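Local coordinates for surface presentation of antigens protein SpaO (Salmonella typhimurium, PDB 4YX1) that takes part in the type III secretion pathway that Salmonella needs to enter mammalian cells, here represented by its C-terminal SPOA2 domain, at residues Val10-Asn15 with Leu30-Asn35; Val40-Asn45 with Val63-Trp68; Gly52-Val55 with Thr60-Val63. All coordinates share one frame; numbering follows the deposited sequence.

Interaction 1. Residues Val10-Asn15 with Leu30-Asn35; sequences VLYRKN and LSLPTN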
ATOM      1  N   VAL A  10      -2.964  -0.080  -0.329  1.00  6.74           N
ATOM      2  CA  VAL A  10      -1.882  -0.095  -1.302  1.00  6.52           C
ATOM      3  C   VAL A  10      -1.625   1.309  -1.823  1.00  6.10           C
ATOM      4  O   VAL A  10      -2.520   1.972  -2.339  1.00  7.36           O
ATOM      5  CB  VAL A  10      -2.208  -1.064  -2.468  1.00  8.54           C
ATOM      6  CG1 VAL A  10      -1.144  -1.016  -3.540  1.00 10.35           C
ATOM      7  CG2 VAL A  10      -2.368  -2.486  -1.938  1.00 10.21           C
ATOM      8  N   LEU A  11      -0.404   1.780  -1.640  1.00  6.55           N
ATOM      9  CA  LEU A  11      -0.055   3.131  -2.042  1.00  7.96           C
ATOM     10  C   LEU A  11       0.160   3.200  -3.550  1.00  8.54           C
ATOM     11  O   LEU A  11      -0.139   4.212  -4.184  1.00 11.08           O
ATOM     12  CB  LEU A  11       1.197   3.600  -1.292  1.00 10.65           C
ATOM     13  CG  LEU A  11       1.685   5.016  -1.561  1.00 13.77           C
ATOM     14  CD1 LEU A  11       0.545   5.987  -1.354  1.00 14.44           C
ATOM     15  CD2 LEU A  11       2.785   5.324  -0.599  1.00 14.84           C
ATOM     16  N   TYR A  12       0.677   2.121  -4.122  1.00  7.25           N
ATOM     17  CA  TYR A  12       0.962   2.097  -5.537  1.00  7.89           C
ATOM     18  C   TYR A  12       1.073   0.659  -5.986  1.00  7.20           C
ATOM     19  O   TYR A  12       1.665  -0.164  -5.298  1.00  8.58           O
ATOM     20  CB  TYR A  12       2.243   2.895  -5.839  1.00 11.20           C
ATOM     21  CG  TYR A  12       2.556   2.973  -7.314  1.00 13.34           C
ATOM     22  CD1 TYR A  12       1.676   3.576  -8.206  1.00 16.40           C
ATOM     23  CD2 TYR A  12       3.721   2.416  -7.818  1.00 15.27           C
ATOM     24  CE1 TYR A  12       1.961   3.632  -9.562  1.00 18.10           C
ATOM     25  CE2 TYR A  12       4.019   2.475  -9.162  1.00 17.93           C
ATOM     26  CZ  TYR A  12       3.132   3.074 -10.032  1.00 18.87           C
ATOM     27  OH  TYR A  12       3.431   3.125 -11.373  1.00 22.19           O
ATOM     28  N   ARG A  13       0.475   0.327  -7.120  1.00  7.78           N
ATOM     29  CA  ARG A  13       0.699  -0.974  -7.697  1.00 10.62           C
ATOM     30  C   ARG A  13       0.841  -0.870  -9.194  1.00 10.31           C
ATOM     31  O   ARG A  13       0.341   0.063  -9.822  1.00 12.91           O
ATOM     32  CB  ARG A  13      -0.410  -1.930  -7.330  1.00 13.49           C
ATOM     33  CG  ARG A  13      -1.763  -1.420  -7.666  1.00 13.38           C
ATOM     34  CD  ARG A  13      -2.800  -2.537  -7.550  1.00 15.47           C
ATOM     35  NE  ARG A  13      -4.131  -1.993  -7.771  1.00 14.20           N
ATOM     36  CZ  ARG A  13      -5.136  -2.648  -8.335  1.00 13.90           C
ATOM     37  NH1 ARG A  13      -4.990  -3.908  -8.729  1.00 16.37           N
ATOM     38  NH2 ARG A  13      -6.291  -2.031  -8.499  1.00 12.44           N
ATOM     39  N   LYS A  14       1.536  -1.839  -9.765  1.00 10.59           N
ATOM     40  CA  LYS A  14       1.865  -1.782 -11.172  1.00 12.04           C
ATOM     41  C   LYS A  14       2.305  -3.150 -11.640  1.00  9.03           C
ATOM     42  O   LYS A  14       2.956  -3.881 -10.895  1.00  8.76           O
ATOM     43  CB  LYS A  14       2.974  -0.757 -11.414  1.00 16.99           C
ATOM     44  CG  LYS A  14       3.290  -0.481 -12.872  1.00 21.12           C
ATOM     45  CD  LYS A  14       2.296   0.494 -13.480  1.00 24.93           C
ATOM     46  CE  LYS A  14       2.645   0.794 -14.925  1.00 27.63           C
ATOM     47  NZ  LYS A  14       1.459   1.268 -15.684  1.00 29.36           N
ATOM     48  N   ASN A  15       1.951  -3.495 -12.871  1.00  8.65           N
ATOM     49  CA  ASN A  15       2.540  -4.649 -13.531  1.00  8.76           C
ATOM     50  C   ASN A  15       3.890  -4.258 -14.079  1.00  9.11           C
ATOM     51  O   ASN A  15       3.986  -3.337 -14.888  1.00 12.29           O
ATOM     52  CB  ASN A  15       1.637  -5.150 -14.656  1.00  9.80           C
ATOM     53  CG  ASN A  15       0.294  -5.606 -14.153  1.00 12.79           C
ATOM     54  OD1 ASN A  15       0.206  -6.489 -13.317  1.00 17.01           O
ATOM     55  ND2 ASN A  15      -0.762  -5.005 -14.661  1.00 14.20           N
ATOM     56  N   LEU A  30      13.179   4.854  -3.547  1.00 10.28           N
ATOM     57  CA  LEU A  30      12.335   4.682  -4.723  1.00 11.65           C
ATOM     58  C   LEU A  30      11.317   5.805  -4.808  1.00 12.41           C
ATOM     59  O   LEU A  30      10.585   6.057  -3.856  1.00 14.11           O
ATOM     60  CB  LEU A  30      11.623   3.329  -4.687  1.00 13.77           C
ATOM     61  CG  LEU A  30      12.465   2.074  -4.933  1.00 17.40           C
ATOM     62  CD1 LEU A  30      13.150   2.142  -6.279  1.00 18.54           C
ATOM     63  CD2 LEU A  30      13.480   1.817  -3.853  1.00 20.37           C
ATOM     64  N   SER A  31      11.272   6.479  -5.946  1.00 12.02           N
ATOM     65  CA  SER A  31      10.298   7.539  -6.142  1.00 13.33           C
ATOM     66  C   SER A  31       8.980   6.949  -6.609  1.00 13.18           C
ATOM     67  O   SER A  31       8.958   6.122  -7.510  1.00 15.03           O
ATOM     68  CB  SER A  31      10.804   8.550  -7.164  1.00 16.05           C
ATOM     69  OG  SER A  31      12.028   9.120  -6.747  1.00 18.38           O
ATOM     70  N   LEU A  32       7.884   7.363  -5.990  1.00 11.53           N
ATOM     71  CA  LEU A  32       6.566   6.948  -6.447  1.00 12.86           C
ATOM     72  C   LEU A  32       6.046   7.970  -7.441  1.00 12.61           C
ATOM     73  O   LEU A  32       6.515   9.112  -7.452  1.00 13.15           O
ATOM     74  CB  LEU A  32       5.613   6.793  -5.267  1.00 14.90           C
ATOM     75  CG  LEU A  32       6.047   5.717  -4.273  1.00 16.30           C
ATOM     76  CD1 LEU A  32       5.081   5.658  -3.131  1.00 17.66           C
ATOM     77  CD2 LEU A  32       6.139   4.356  -4.957  1.00 18.62           C
ATOM     78  N   PRO A  33       5.094   7.566  -8.296  1.00 13.34           N
ATOM     79  CA  PRO A  33       4.560   8.562  -9.226  1.00 14.39           C
ATOM     80  C   PRO A  33       3.898   9.719  -8.504  1.00 15.34           C
ATOM     81  O   PRO A  33       3.407   9.555  -7.384  1.00 13.85           O
ATOM     82  CB  PRO A  33       3.535   7.769 -10.036  1.00 15.43           C
ATOM     83  CG  PRO A  33       4.029   6.363  -9.975  1.00 15.49           C
ATOM     84  CD  PRO A  33       4.622   6.205  -8.608  1.00 14.51           C
ATOM     85  N   THR A  34       3.910  10.881  -9.147  1.00 17.75           N
ATOM     86  CA  THR A  34       3.191  12.042  -8.657  1.00 21.54           C
ATOM     87  C   THR A  34       1.760  11.652  -8.294  1.00 22.33           C
ATOM     88  O   THR A  34       1.084  10.969  -9.061  1.00 23.36           O
ATOM     89  CB  THR A  34       3.160  13.167  -9.711  1.00 24.70           C
ATOM     90  OG1 THR A  34       4.486  13.410 -10.204  1.00 27.02           O
ATOM     91  CG2 THR A  34       2.587  14.445  -9.117  1.00 26.20           C
ATOM     92  N   ASN A  35       1.321  12.046  -7.107  1.00 21.88           N
ATOM     93  CA  ASN A  35      -0.062  11.796  -6.682  1.00 23.05           C
ATOM     94  C   ASN A  35      -0.485  10.319  -6.585  1.00 18.75           C
ATOM     95  O   ASN A  35      -1.673  10.007  -6.622  1.00 15.96           O
ATOM     96  CB  ASN A  35      -1.034  12.522  -7.611  1.00 27.44           C
ATOM     97  CG  ASN A  35      -0.815  14.019  -7.632  1.00 30.11           C
ATOM     98  OD1 ASN A  35      -0.773  14.630  -8.694  1.00 31.30           O
ATOM     99  ND2 ASN A  35      -0.669  14.616  -6.453  1.00 31.41           N
TER

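Interaction 2. Residues Val40-Asn45 with Val63-Trp68; sequences VEIMAN and VEIHEW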
ATOM      1  N   VAL A  40      -4.823   5.797  -2.959  1.00  8.03           N
ATOM      2  CA  VAL A  40      -4.584   4.667  -2.077  1.00  7.32           C
ATOM      3  C   VAL A  40      -5.694   3.669  -2.304  1.00  7.22           C
ATOM      4  O   VAL A  40      -6.863   4.014  -2.245  1.00  9.89           O
ATOM      5  CB  VAL A  40      -4.535   5.075  -0.606  1.00  7.89           C
ATOM      6  CG1 VAL A  40      -4.331   3.838   0.277  1.00  9.66           C
ATOM      7  CG2 VAL A  40      -3.415   6.087  -0.401  1.00 10.38           C
ATOM      8  N   GLU A  41      -5.336   2.443  -2.625  1.00  6.22           N
ATOM      9  CA  GLU A  41      -6.326   1.445  -2.960  1.00  6.41           C
ATOM     10  C   GLU A  41      -6.538   0.488  -1.807  1.00  6.85           C
ATOM     11  O   GLU A  41      -5.581   0.035  -1.177  1.00  9.21           O
ATOM     12  CB  GLU A  41      -5.894   0.709  -4.212  1.00  7.27           C
ATOM     13  CG  GLU A  41      -5.923   1.609  -5.430  1.00  9.07           C
ATOM     14  CD  GLU A  41      -5.496   0.896  -6.681  1.00 11.33           C
ATOM     15  OE1 GLU A  41      -4.338   0.444  -6.728  1.00 13.60           O
ATOM     16  OE2 GLU A  41      -6.312   0.780  -7.618  1.00 13.17           O
ATOM     17  N   ILE A  42      -7.793   0.197  -1.520  1.00  6.79           N
ATOM     18  CA  ILE A  42      -8.152  -0.743  -0.476  1.00  7.48           C
ATOM     19  C   ILE A  42      -8.501  -2.063  -1.135  1.00  6.91           C
ATOM     20  O   ILE A  42      -9.451  -2.126  -1.912  1.00  7.63           O
ATOM     21  CB  ILE A  42      -9.322  -0.210   0.358  1.00  9.43           C
ATOM     22  CG1 ILE A  42      -8.962   1.175   0.901  1.00 12.61           C
ATOM     23  CG2 ILE A  42      -9.686  -1.170   1.492  1.00 10.97           C
ATOM     24  CD1 ILE A  42     -10.117   2.085   0.998  1.00 16.78           C
HETATM   25  N   MSE A  43      -7.705  -3.089  -0.839  1.00  7.24           N
HETATM   26  CA  MSE A  43      -7.825  -4.414  -1.436  1.00  7.41           C
HETATM   27  C   MSE A  43      -8.306  -5.412  -0.406  1.00  6.73           C
HETATM   28  O   MSE A  43      -7.875  -5.388   0.740  1.00  8.41           O
HETATM   29  CB  MSE A  43      -6.478  -4.901  -1.977  1.00 10.92           C
HETATM   30  CG  MSE A  43      -5.656  -3.875  -2.708  1.00 15.67           C
HETATM   31 SE   MSE A  43      -6.362  -3.471  -4.463  1.00 20.54          SE
HETATM   32  CE  MSE A  43      -6.107  -5.165  -5.363  1.00 18.71           C
ATOM     33  N   ALA A  44      -9.192  -6.306  -0.824  1.00  6.65           N
ATOM     34  CA  ALA A  44      -9.641  -7.406   0.022  1.00  7.66           C
ATOM     35  C   ALA A  44      -9.434  -8.683  -0.771  1.00  8.19           C
ATOM     36  O   ALA A  44     -10.025  -8.848  -1.830  1.00  8.52           O
ATOM     37  CB  ALA A  44     -11.102  -7.230   0.423  1.00  9.65           C
ATOM     38  N   ASN A  45      -8.575  -9.567  -0.273  1.00  8.08           N
ATOM     39  CA  ASN A  45      -8.202 -10.791  -0.980  1.00  8.40           C
ATOM     40  C   ASN A  45      -7.813 -10.505  -2.421  1.00 10.41           C
ATOM     41  O   ASN A  45      -8.194 -11.229  -3.344  1.00 11.97           O
ATOM     42  CB  ASN A  45      -9.331 -11.827  -0.928  1.00 10.11           C
ATOM     43  CG  ASN A  45      -9.511 -12.409   0.452  1.00 10.79           C
ATOM     44  OD1 ASN A  45      -8.710 -12.168   1.350  1.00 12.74           O
ATOM     45  ND2 ASN A  45     -10.570 -13.181   0.634  1.00 13.04           N
ATOM     46  N   VAL A  63      -6.678   7.300   5.724  1.00  8.56           N
ATOM     47  CA  VAL A  63      -7.108   7.260   4.337  1.00  8.82           C
ATOM     48  C   VAL A  63      -8.498   7.870   4.251  1.00  9.09           C
ATOM     49  O   VAL A  63      -9.454   7.357   4.831  1.00  9.63           O
ATOM     50  CB  VAL A  63      -7.105   5.831   3.764  1.00 10.38           C
ATOM     51  CG1 VAL A  63      -7.622   5.843   2.331  1.00 10.66           C
ATOM     52  CG2 VAL A  63      -5.702   5.249   3.831  1.00 12.50           C
ATOM     53  N   GLU A  64      -8.587   8.997   3.551  1.00  8.23           N
ATOM     54  CA  GLU A  64      -9.852   9.650   3.276  1.00  8.64           C
ATOM     55  C   GLU A  64     -10.512   8.957   2.094  1.00  8.45           C
ATOM     56  O   GLU A  64      -9.990   9.009   0.989  1.00 10.09           O
ATOM     57  CB  GLU A  64      -9.615  11.129   2.975  1.00  8.64           C
ATOM     58  CG  GLU A  64     -10.884  11.886   2.615  1.00 10.21           C
ATOM     59  CD  GLU A  64     -10.595  13.258   2.048  1.00 13.33           C
ATOM     60  OE1 GLU A  64      -9.410  13.561   1.787  1.00 17.61           O
ATOM     61  OE2 GLU A  64     -11.549  14.031   1.849  1.00 13.54           O
ATOM     62  N   ILE A  65     -11.644   8.299   2.314  1.00  8.54           N
ATOM     63  CA  ILE A  65     -12.265   7.522   1.239  1.00  9.90           C
ATOM     64  C   ILE A  65     -12.871   8.448   0.182  1.00 10.34           C
ATOM     65  O   ILE A  65     -13.592   9.397   0.501  1.00 11.88           O
ATOM     66  CB  ILE A  65     -13.360   6.580   1.782  1.00 11.60           C
ATOM     67  CG1 ILE A  65     -12.796   5.658   2.869  1.00 12.58           C
ATOM     68  CG2 ILE A  65     -14.015   5.773   0.646  1.00 13.14           C
ATOM     69  CD1 ILE A  65     -11.735   4.738   2.378  1.00 13.98           C
ATOM     70  N   HIS A  66     -12.574   8.184  -1.080  1.00 10.93           N
ATOM     71  CA  HIS A  66     -13.217   8.925  -2.156  1.00 13.11           C
ATOM     72  C   HIS A  66     -14.233   8.069  -2.903  1.00 13.76           C
ATOM     73  O   HIS A  66     -15.162   8.598  -3.501  1.00 16.44           O
ATOM     74  CB  HIS A  66     -12.165   9.485  -3.111  1.00 14.56           C
ATOM     75  CG  HIS A  66     -11.440  10.671  -2.554  1.00 17.08           C
ATOM     76  ND1 HIS A  66     -12.085  11.848  -2.241  1.00 20.00           N
ATOM     77  CD2 HIS A  66     -10.142  10.854  -2.222  1.00 18.82           C
ATOM     78  CE1 HIS A  66     -11.210  12.710  -1.752  1.00 20.53           C
ATOM     79  NE2 HIS A  66     -10.024  12.130  -1.730  1.00 19.37           N
ATOM     80  N   GLU A  67     -14.078   6.751  -2.848  1.00 13.39           N
ATOM     81  CA  GLU A  67     -15.027   5.859  -3.492  1.00 15.63           C
ATOM     82  C   GLU A  67     -14.998   4.485  -2.849  1.00 14.02           C
ATOM     83  O   GLU A  67     -13.934   3.908  -2.668  1.00 11.83           O
ATOM     84  CB  GLU A  67     -14.718   5.755  -4.988  1.00 20.54           C
ATOM     85  CG  GLU A  67     -15.652   4.868  -5.778  1.00 25.54           C
ATOM     86  CD  GLU A  67     -15.294   4.849  -7.253  1.00 29.85           C
ATOM     87  OE1 GLU A  67     -14.182   5.308  -7.599  1.00 31.33           O
ATOM     88  OE2 GLU A  67     -16.115   4.376  -8.064  1.00 31.76           O
ATOM     89  N   TRP A  68     -16.163   3.984  -2.459  1.00 16.09           N
ATOM     90  CA  TRP A  68     -16.320   2.573  -2.151  1.00 19.87           C
ATOM     91  C   TRP A  68     -16.996   1.952  -3.359  1.00 23.24           C
ATOM     92  O   TRP A  68     -17.988   2.486  -3.854  1.00 25.98           O
ATOM     93  CB  TRP A  68     -17.168   2.337  -0.896  1.00 16.48           C
ATOM     94  CG  TRP A  68     -16.513   2.624   0.427  1.00 20.15           C
ATOM     95  CD1 TRP A  68     -16.920   3.536   1.361  1.00 14.45           C
ATOM     96  CD2 TRP A  68     -15.367   1.974   0.981  1.00 16.13           C
ATOM     97  NE1 TRP A  68     -16.091   3.499   2.453  1.00 19.00           N
ATOM     98  CE2 TRP A  68     -15.133   2.542   2.248  1.00 13.49           C
ATOM     99  CE3 TRP A  68     -14.516   0.960   0.530  1.00 15.34           C
ATOM    100  CZ2 TRP A  68     -14.083   2.144   3.059  1.00 14.44           C
ATOM    101  CZ3 TRP A  68     -13.475   0.565   1.339  1.00 16.65           C
ATOM    102  CH2 TRP A  68     -13.261   1.154   2.587  1.00 15.25           C
TER

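Interaction 3. Residues Gly52-Val55 with Thr60-Val63; sequences GELV and TLGV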
ATOM      1  N   GLY A  52      -8.923   5.973  -1.915  1.00  8.26           N
ATOM      2  CA  GLY A  52      -8.936   7.184  -1.146  1.00  8.07           C
ATOM      3  C   GLY A  52      -7.613   7.898  -1.224  1.00  8.15           C
ATOM      4  O   GLY A  52      -6.766   7.615  -2.072  1.00 10.13           O
ATOM      5  N   GLU A  53      -7.441   8.828  -0.302  1.00  8.48           N
ATOM      6  CA  GLU A  53      -6.332   9.746  -0.318  1.00  8.79           C
ATOM      7  C   GLU A  53      -5.634   9.691   1.012  1.00  7.31           C
ATOM      8  O   GLU A  53      -6.282   9.658   2.048  1.00  7.66           O
ATOM      9  CB  GLU A  53      -6.851  11.143  -0.621  1.00 10.45           C
ATOM     10  CG  GLU A  53      -5.831  12.240  -0.540  1.00 12.55           C
ATOM     11  CD  GLU A  53      -6.408  13.575  -0.949  1.00 13.51           C
ATOM     12  OE1 GLU A  53      -7.584  13.640  -1.354  1.00 14.32           O
ATOM     13  OE2 GLU A  53      -5.680  14.570  -0.874  1.00 13.66           O
ATOM     14  N   LEU A  54      -4.310   9.655   0.982  1.00  7.88           N
ATOM     15  CA  LEU A  54      -3.542   9.639   2.210  1.00  9.57           C
ATOM     16  C   LEU A  54      -3.618  10.999   2.914  1.00  9.62           C
ATOM     17  O   LEU A  54      -3.457  12.048   2.283  1.00 11.99           O
ATOM     18  CB  LEU A  54      -2.099   9.253   1.901  1.00 11.34           C
ATOM     19  CG  LEU A  54      -1.202   8.799   3.041  1.00 13.37           C
ATOM     20  CD1 LEU A  54      -1.736   7.524   3.643  1.00 13.57           C
ATOM     21  CD2 LEU A  54       0.190   8.591   2.496  1.00 14.32           C
ATOM     22  N   VAL A  55      -3.884  10.966   4.217  1.00  7.77           N
ATOM     23  CA  VAL A  55      -4.029  12.176   5.033  1.00  9.10           C
ATOM     24  C   VAL A  55      -3.170  12.034   6.276  1.00  9.37           C
ATOM     25  O   VAL A  55      -3.093  10.954   6.853  1.00 11.88           O
ATOM     26  CB  VAL A  55      -5.501  12.400   5.450  1.00 12.25           C
ATOM     27  CG1 VAL A  55      -5.640  13.525   6.479  1.00 14.88           C
ATOM     28  CG2 VAL A  55      -6.364  12.665   4.226  1.00 14.10           C
ATOM     29  N   THR A  60      -1.745   9.651  13.592  1.00 16.54           N
ATOM     30  CA  THR A  60      -1.444   8.606  12.616  1.00 14.88           C
ATOM     31  C   THR A  60      -1.661   9.119  11.205  1.00 12.67           C
ATOM     32  O   THR A  60      -2.129  10.233  11.004  1.00 12.74           O
ATOM     33  CB  THR A  60      -2.342   7.354  12.797  1.00 17.33           C
ATOM     34  OG1 THR A  60      -3.709   7.715  12.545  1.00 18.71           O
ATOM     35  CG2 THR A  60      -2.214   6.738  14.197  1.00 18.39           C
ATOM     36  N   LEU A  61      -1.348   8.286  10.223  1.00 11.62           N
ATOM     37  CA  LEU A  61      -1.838   8.525   8.876  1.00 10.91           C
ATOM     38  C   LEU A  61      -3.258   8.012   8.778  1.00 10.59           C
ATOM     39  O   LEU A  61      -3.673   7.150   9.552  1.00 12.98           O
ATOM     40  CB  LEU A  61      -0.969   7.843   7.821  1.00 13.57           C
ATOM     41  CG  LEU A  61       0.463   8.366   7.718  1.00 15.49           C
ATOM     42  CD1 LEU A  61       1.159   7.672   6.568  1.00 18.20           C
ATOM     43  CD2 LEU A  61       0.492   9.883   7.539  1.00 17.53           C
ATOM     44  N   GLY A  62      -4.005   8.543   7.823  1.00 10.09           N
ATOM     45  CA  GLY A  62      -5.334   8.049   7.569  1.00  9.90           C
ATOM     46  C   GLY A  62      -5.578   7.949   6.083  1.00  9.26           C
ATOM     47  O   GLY A  62      -4.801   8.450   5.278  1.00  8.77           O
ATOM     48  N   VAL A  63      -6.678   7.300   5.724  1.00  8.56           N
ATOM     49  CA  VAL A  63      -7.108   7.260   4.337  1.00  8.82           C
ATOM     50  C   VAL A  63      -8.498   7.870   4.251  1.00  9.09           C
ATOM     51  O   VAL A  63      -9.454   7.357   4.831  1.00  9.63           O
ATOM     52  CB  VAL A  63      -7.105   5.831   3.764  1.00 10.38           C
ATOM     53  CG1 VAL A  63      -7.622   5.843   2.331  1.00 10.66           C
ATOM     54  CG2 VAL A  63      -5.702   5.249   3.831  1.00 12.50           C
TER

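Interaction 1. Residues Val10-Asn15 with Leu30-Asn35
One face of the Tyr-12 phenol ring is covered by the pyrrolidine of Pro-33, in a CH-pi contact that ties strand 12-16 of this SPOA domain, of the FliN C-terminal family, to the chain just beyond strand 29-31. Pro-33 CD stands 3.6 Å from the centroid of the Tyr-12 ring and only 7° off its normal, while Pro-33 CG sits farther out, 3.4 Å from Tyr-12 CZ and beneath the phenolic end. Proline suits this place because its CD carbon, bonded to the backbone nitrogen, carries slightly polarised hydrogens that a pi face attracts. The ring of Tyr-12 is delivered by a first torsion that sets CG anti to the backbone N (chi1 -177°), and the tyrosine side chain as a whole runs across the proline at about a right angle. Leu-32 adds a methyl, CD2, which reaches Tyr-12 CD2 obliquely at 4.2 Å.

No hydrogen bond joins Val-10-Asn-15 to Leu-30-Asn-35, so their direct contact is apolar. The second subunit adds to the surroundings: Tyr-12 to Asn-15, with Leu-30 and Ser-31, pair in an antiparallel ladder with it, and its Leu-54 packs on Leu-11. On the buried side, where branched aliphatic chains fill space well, two methyls meet, Leu-11 CD2 lying 3.4 Å from Leu-32 CD1, a snug fit for two carbons.

Interaction 2. Residues Val40-Asn45 with Val63-Trp68
The delta methyl of Ile-42 touches two side chains of 63-68 at once: its CD1 lies 3.4 Å from Ile-65 CD1, a tight pair, and 3.6 Å from Trp-68 CH2. The isoleucines meet at about a right angle, methyl against methyl, whereas the indole is approached obliquely at its six-membered ring. The gamma methyl of Ile-42 follows more loosely, CG2 being 4.2 Å from Trp-68 CZ3. In Ile-42 the second torsion, chi2 146°, departs from the staggered value, and with this rotation CD1 reaches both partners. A second patch lies nearer the start of both segments, where Val-40 CG1 and Val-63 CG2 face each other at 4.1 Å.

The next shell fixes the indole. Ile-65 CG2 rests 3.6 Å above one face of Trp-68, offset toward the rim, and the Trp-68 NE1 hydrogen bonds to Gln-27 O of the second subunit. A classic beta bulge, in which His-66 and Glu-67 both face Asn-51, interrupts the strand between Ile-65 and Trp-68, and the chain turns a corner at His-66, which probably helps both side chains to reach Ile-42.

Farther out, strand 47-56 lies between the two segments in the sheet and bonds to Val-40 and Ile-42, while Leu-7 and Phe-9 of strand 4-10 and Met-24 of the second subunit also pack on Ile-42. Beta-branched residues suit these extended strands, and tryptophan pairs a broad apolar surface with one polar N-H. With no hydrogen bond between the segments, their contact is purely apolar, consistent with hydrophobic burial as its source of stability.

Interaction 3. Residues Gly52-Val55 with Thr60-Val63
Val-55 and Gly-62 face each other as a hydrogen-bonded pair, and Leu-54 and Val-63 as a non-hydrogen-bonded pair, in the antiparallel beta hairpin made by strands 47-56 and 61-65. The short segments run at 166° to one another, close to antiparallel. Around Val-55 and Gly-62 the contact is tight: Val-55 N gives its hydrogen to Gly-62 O at 2.9 Å, and Gly-62 N returns one to Val-55 O at 2.8 Å. The two carbonyls are used differently, because Gly-62 N lies in the carbonyl plane of Val-55, whereas Val-55 N is tilted 35° from that of Gly-62. Weaker CA-H...O contacts supplement these bonds, such as the one from Val-63 CA to Glu-53 O at 3.4 Å.

The side chains touch more lightly. From the face it shares with Val-63, Leu-54 extends CD1 to within 4.1 Å of Leu-61 CD1, the two chains passing at a slant. This apolar face continues onto Val-40 of strand 40-44, and across the subunit interface Leu-11 of the second subunit packs on Leu-54 and Leu-32 of the same subunit on Val-63. Leucine and valine therefore suit a surface shared by two subunits. The opposite face is looser: partly exposed Val-55 stands beside Gly-62, which sends no side chain across to it. Glu-53 sets out away from the 60-63 segment, and its OE1 is hydrogen bonded to His-66 NE2.

Gly-52 brings bare backbone up to the valine, where a beta carbon would clash. With chi1 178° Val-63 swings CG1 anti to its nitrogen and toward this glycine, where the methyl rests 4.0 Å from Gly-52 CA.

How the interactions relate
Along the chain interaction 1 closes before the other two open, and interactions 2 and 3 end on strand 61-65, sharing Val-63. The centres of interactions 2 and 3 are about 10 Å apart; each lies about 15 Å from that of interaction 1. Strands 40-44, 47-56 and 61-65 are successive neighbours in one antiparallel sheet, so interaction 3 is a direct strand pairing and interaction 2 packs side chains across the intervening strand. Interactions 1 and 2 are bridged by the salt bridge from Arg-13 NE to Glu-41 OE1, at 2.7 Å. All three contacts also touch the second subunit, so residues that hold the fold together also lie at the interface, consistent with an intertwined dimer.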